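Local coordinates for clostripain-related protein (Bacteroides thetaiotaomicron, PDB 6N9J) that probably cleaves peptide bonds as a secreted cysteine protease of the clostripain (C11) family, and is captured with a covalently bound peptide inhibitor, at residues Ser24-Met34 and Asn47-Gly55. Residues are numbered along the deposited sequence; the frame is centred on the assembly and turned at random.
Sequences SRFASEDLNEM and NLLVYMDKG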
loop_
_atom_site.group_PDB
_atom_site.type_symbol
_atom_site.label_atom_id
_atom_site.label_comp_id
_atom_site.label_asym_id
_atom_site.label_seq_id
_atom_site.Cartn_x
_atom_site.Cartn_y
_atom_site.Cartn_z
ATOM N N SER A 24 14.609 4.343 -7.687
ATOM C CA SER A 24 15.861 3.948 -7.032
ATOM C C SER A 24 16.480 5.085 -6.228
ATOM O O SER A 24 17.149 4.844 -5.220
ATOM C CB SER A 24 16.867 3.446 -8.052
ATOM O OG SER A 24 17.158 4.467 -8.984
ATOM N N ARG A 25 16.238 6.318 -6.674
ATOM C CA ARG A 25 16.812 7.509 -6.050
ATOM C C ARG A 25 16.212 7.847 -4.672
ATOM O O ARG A 25 16.745 8.701 -3.963
ATOM C CB ARG A 25 16.647 8.722 -6.976
ATOM C CG ARG A 25 15.272 9.365 -6.904
ATOM C CD ARG A 25 15.214 10.668 -7.697
ATOM N NE ARG A 25 15.062 10.434 -9.132
ATOM C CZ ARG A 25 15.127 11.384 -10.064
ATOM N NH1 ARG A 25 15.349 12.648 -9.722
ATOM N NH2 ARG A 25 14.969 11.066 -11.343
ATOM N N PHE A 26 15.105 7.205 -4.300
ATOM C CA PHE A 26 14.484 7.481 -3.003
ATOM C C PHE A 26 14.878 6.466 -1.920
ATOM O O PHE A 26 14.797 6.763 -0.728
ATOM C CB PHE A 26 12.959 7.503 -3.120
ATOM C CG PHE A 26 12.429 8.553 -4.049
ATOM C CD1 PHE A 26 12.513 9.900 -3.715
ATOM C CD2 PHE A 26 11.817 8.196 -5.246
ATOM C CE1 PHE A 26 12.023 10.878 -4.573
ATOM C CE2 PHE A 26 11.325 9.160 -6.098
ATOM C CZ PHE A 26 11.425 10.509 -5.762
ATOM N N ALA A 27 15.299 5.279 -2.341
ATOM C CA ALA A 27 15.484 4.144 -1.427
ATOM C C ALA A 27 16.470 4.422 -0.283
ATOM O O ALA A 27 16.106 4.300 0.882
ATOM C CB ALA A 27 15.931 2.918 -2.207
ATOM N N SER A 28 17.707 4.802 -0.612
ATOM C CA SER A 28 18.749 5.021 0.407
ATOM C C SER A 28 18.350 6.072 1.445
ATOM O O SER A 28 18.662 5.935 2.629
ATOM C CB SER A 28 20.067 5.430 -0.253
ATOM O OG SER A 28 20.675 4.316 -0.878
ATOM N N GLU A 29 17.655 7.110 0.978
ATOM C CA GLU A 29 17.147 8.174 1.834
ATOM C C GLU A 29 16.159 7.632 2.874
ATOM O O GLU A 29 16.246 7.975 4.057
ATOM C CB GLU A 29 16.482 9.268 0.981
ATOM N N ASP A 30 15.220 6.796 2.427
ATOM C CA ASP A 30 14.286 6.141 3.339
ATOM C C ASP A 30 15.050 5.238 4.318
ATOM O O ASP A 30 14.696 5.139 5.503
ATOM C CB ASP A 30 13.234 5.334 2.571
ATOM C CG ASP A 30 12.118 6.210 1.974
ATOM O OD1 ASP A 30 11.871 7.339 2.465
ATOM O OD2 ASP A 30 11.478 5.754 1.006
ATOM N N LEU A 31 16.101 4.581 3.826
ATOM C CA LEU A 31 16.959 3.777 4.701
ATOM C C LEU A 31 17.607 4.649 5.779
ATOM O O LEU A 31 17.598 4.292 6.954
ATOM C CB LEU A 31 18.036 3.037 3.905
ATOM C CG LEU A 31 19.054 2.283 4.775
ATOM C CD1 LEU A 31 18.371 1.283 5.719
ATOM C CD2 LEU A 31 20.100 1.589 3.912
ATOM N N ASN A 32 18.143 5.800 5.389
ATOM C CA ASN A 32 18.673 6.741 6.368
ATOM C C ASN A 32 17.614 7.213 7.377
ATOM O O ASN A 32 17.923 7.427 8.544
ATOM C CB ASN A 32 19.292 7.950 5.661
ATOM C CG ASN A 32 20.565 7.600 4.923
ATOM O OD1 ASN A 32 21.208 6.597 5.223
ATOM N ND2 ASN A 32 20.940 8.430 3.955
ATOM N N GLU A 33 16.374 7.387 6.920
ATOM C CA GLU A 33 15.276 7.754 7.808
ATOM C C GLU A 33 14.990 6.630 8.784
ATOM O O GLU A 33 14.746 6.880 9.961
ATOM C CB GLU A 33 13.998 8.079 7.022
ATOM C CG GLU A 33 14.083 9.300 6.110
ATOM C CD GLU A 33 12.802 9.546 5.315
ATOM O OE1 GLU A 33 11.857 8.734 5.407
ATOM O OE2 GLU A 33 12.752 10.562 4.594
ATOM N N MET A 34 15.013 5.396 8.283
ATOM C CA MET A 34 14.748 4.225 9.109
ATOM C C MET A 34 15.759 4.143 10.233
ATOM O O MET A 34 15.408 3.824 11.363
ATOM C CB MET A 34 14.782 2.923 8.289
ATOM C CG MET A 34 13.669 2.752 7.264
ATOM S SD MET A 34 13.773 1.228 6.291
ATOM C CE MET A 34 13.124 1.809 4.731
ATOM N N ASN A 47 12.577 -6.322 15.841
ATOM C CA ASN A 47 13.463 -6.535 14.703
ATOM C C ASN A 47 13.006 -5.794 13.444
ATOM O O ASN A 47 11.995 -6.137 12.841
ATOM C CB ASN A 47 13.589 -8.030 14.400
ATOM C CG ASN A 47 13.805 -8.868 15.649
ATOM O OD1 ASN A 47 14.869 -8.824 16.272
ATOM N ND2 ASN A 47 12.804 -9.651 16.008
ATOM N N LEU A 48 13.763 -4.774 13.054
ATOM C CA LEU A 48 13.524 -4.086 11.791
ATOM C C LEU A 48 14.453 -4.641 10.712
ATOM O O LEU A 48 15.657 -4.392 10.738
ATOM C CB LEU A 48 13.725 -2.575 11.947
ATOM C CG LEU A 48 13.445 -1.744 10.685
ATOM C CD1 LEU A 48 11.998 -1.911 10.215
ATOM C CD2 LEU A 48 13.773 -0.281 10.979
ATOM N N LEU A 49 13.883 -5.403 9.779
ATOM C CA LEU A 49 14.625 -6.001 8.679
ATOM C C LEU A 49 14.364 -5.217 7.391
ATOM O O LEU A 49 13.279 -4.695 7.184
ATOM C CB LEU A 49 14.238 -7.474 8.499
ATOM C CG LEU A 49 14.915 -8.511 9.433
ATOM C CD1 LEU A 49 14.968 -8.103 10.889
ATOM C CD2 LEU A 49 14.234 -9.868 9.321
ATOM N N VAL A 50 15.373 -5.100 6.542
ATOM C CA VAL A 50 15.212 -4.382 5.286
ATOM C C VAL A 50 15.818 -5.200 4.156
ATOM O O VAL A 50 17.024 -5.519 4.181
ATOM C CB VAL A 50 15.875 -2.976 5.318
ATOM C CG1 VAL A 50 15.567 -2.205 4.038
ATOM C CG2 VAL A 50 15.439 -2.177 6.532
ATOM N N TYR A 51 14.976 -5.563 3.191
ATOM C CA TYR A 51 15.442 -6.123 1.927
ATOM C C TYR A 51 15.523 -5.003 0.899
ATOM O O TYR A 51 14.514 -4.386 0.561
ATOM C CB TYR A 51 14.527 -7.234 1.416
ATOM C CG TYR A 51 14.872 -7.644 -0.002
ATOM C CD1 TYR A 51 15.923 -8.516 -0.255
ATOM C CD2 TYR A 51 14.157 -7.137 -1.094
ATOM C CE1 TYR A 51 16.256 -8.883 -1.547
ATOM C CE2 TYR A 51 14.478 -7.502 -2.388
ATOM C CZ TYR A 51 15.522 -8.374 -2.612
ATOM O OH TYR A 51 15.848 -8.737 -3.906
ATOM N N MET A 52 16.721 -4.743 0.403
ATOM C CA MET A 52 16.960 -3.548 -0.402
ATOM C C MET A 52 17.482 -3.899 -1.791
ATOM O O MET A 52 18.592 -4.426 -1.927
ATOM C CB MET A 52 17.948 -2.634 0.324
ATOM C CG MET A 52 18.643 -1.614 -0.555
ATOM S SD MET A 52 17.731 -0.083 -0.695
ATOM C CE MET A 52 18.291 0.810 0.736
ATOM N N ASP A 53 16.679 -3.635 -2.822
ATOM C CA ASP A 53 17.135 -3.865 -4.195
ATOM C C ASP A 53 17.042 -2.574 -4.998
ATOM O O ASP A 53 15.955 -2.134 -5.355
ATOM C CB ASP A 53 16.327 -4.984 -4.872
ATOM C CG ASP A 53 16.804 -5.279 -6.291
ATOM O OD1 ASP A 53 17.900 -4.808 -6.671
ATOM O OD2 ASP A 53 16.105 -6.008 -7.032
ATOM N N LYS A 54 18.200 -1.973 -5.261
ATOM C CA LYS A 54 18.299 -0.744 -6.042
ATOM C C LYS A 54 18.887 -1.000 -7.424
ATOM O O LYS A 54 19.093 -0.065 -8.195
ATOM C CB LYS A 54 19.170 0.287 -5.320
ATOM C CG LYS A 54 18.569 0.883 -4.061
ATOM C CD LYS A 54 19.595 1.769 -3.351
ATOM C CE LYS A 54 20.244 2.750 -4.327
ATOM N NZ LYS A 54 21.220 3.656 -3.662
ATOM N N GLY A 55 19.189 -2.257 -7.730
ATOM C CA GLY A 55 19.709 -2.593 -9.041
ATOM C C GLY A 55 20.928 -3.487 -9.033
ATOM O O GLY A 55 20.989 -4.461 -9.782
HETATM O O HOH W 1 18.796 5.765 -3.267
#
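Lys-54 reaches across from just past the end of strand 47-53 and lays its aliphatic chain along helix 24-34 at Ala-27 and Ser-28. Its CG rests on Ala-27 CB at 3.8 Å, and a bend at chi3 (49°) carries the amine on to Ser-28, where NZ donates to OG over 2.9 Å. A water ties this end together: it donates to Ser-24 O, accepts from Ser-28 N at 3.0 Å, and takes a weak bond from Lys-54 NZ. It thus bridges the carbonyl of Ser-24 and the amide of Ser-28.

Deeper in, the contact is apolar. Met-52 is folded at chi2 and chi3, both near 90°, which presents its sulfur to Ala-27 and its methyl to Leu-31: SD lies 3.8 Å from Ala-27 CB, while CE lies 3.7 Å from Leu-31 CD2, the two side chains crossing at a slant. One helical turn on, Met-34 sends SD to Val-50 CG2 at 3.8 Å, and its CB looks across to Leu-48 CD2, a looser touch. Just before Lys-54, Asp-53 OD1 accepts from Gly-55 N in an Asx turn as the chain leaves the strand.

Helix and strand run nearly antiparallel (154°), as the last two members of the beta-alpha-beta unit formed by strand 9-18, helix 24-37 and strand 46-53. Val-15 of strand 9-18 packs against both Met-34 and Leu-48, strand 59-65 flanks the other edge of strand 46-53, and helix 193-200 brings Tyr-193 to Met-34 and Val-197 to Leu-48.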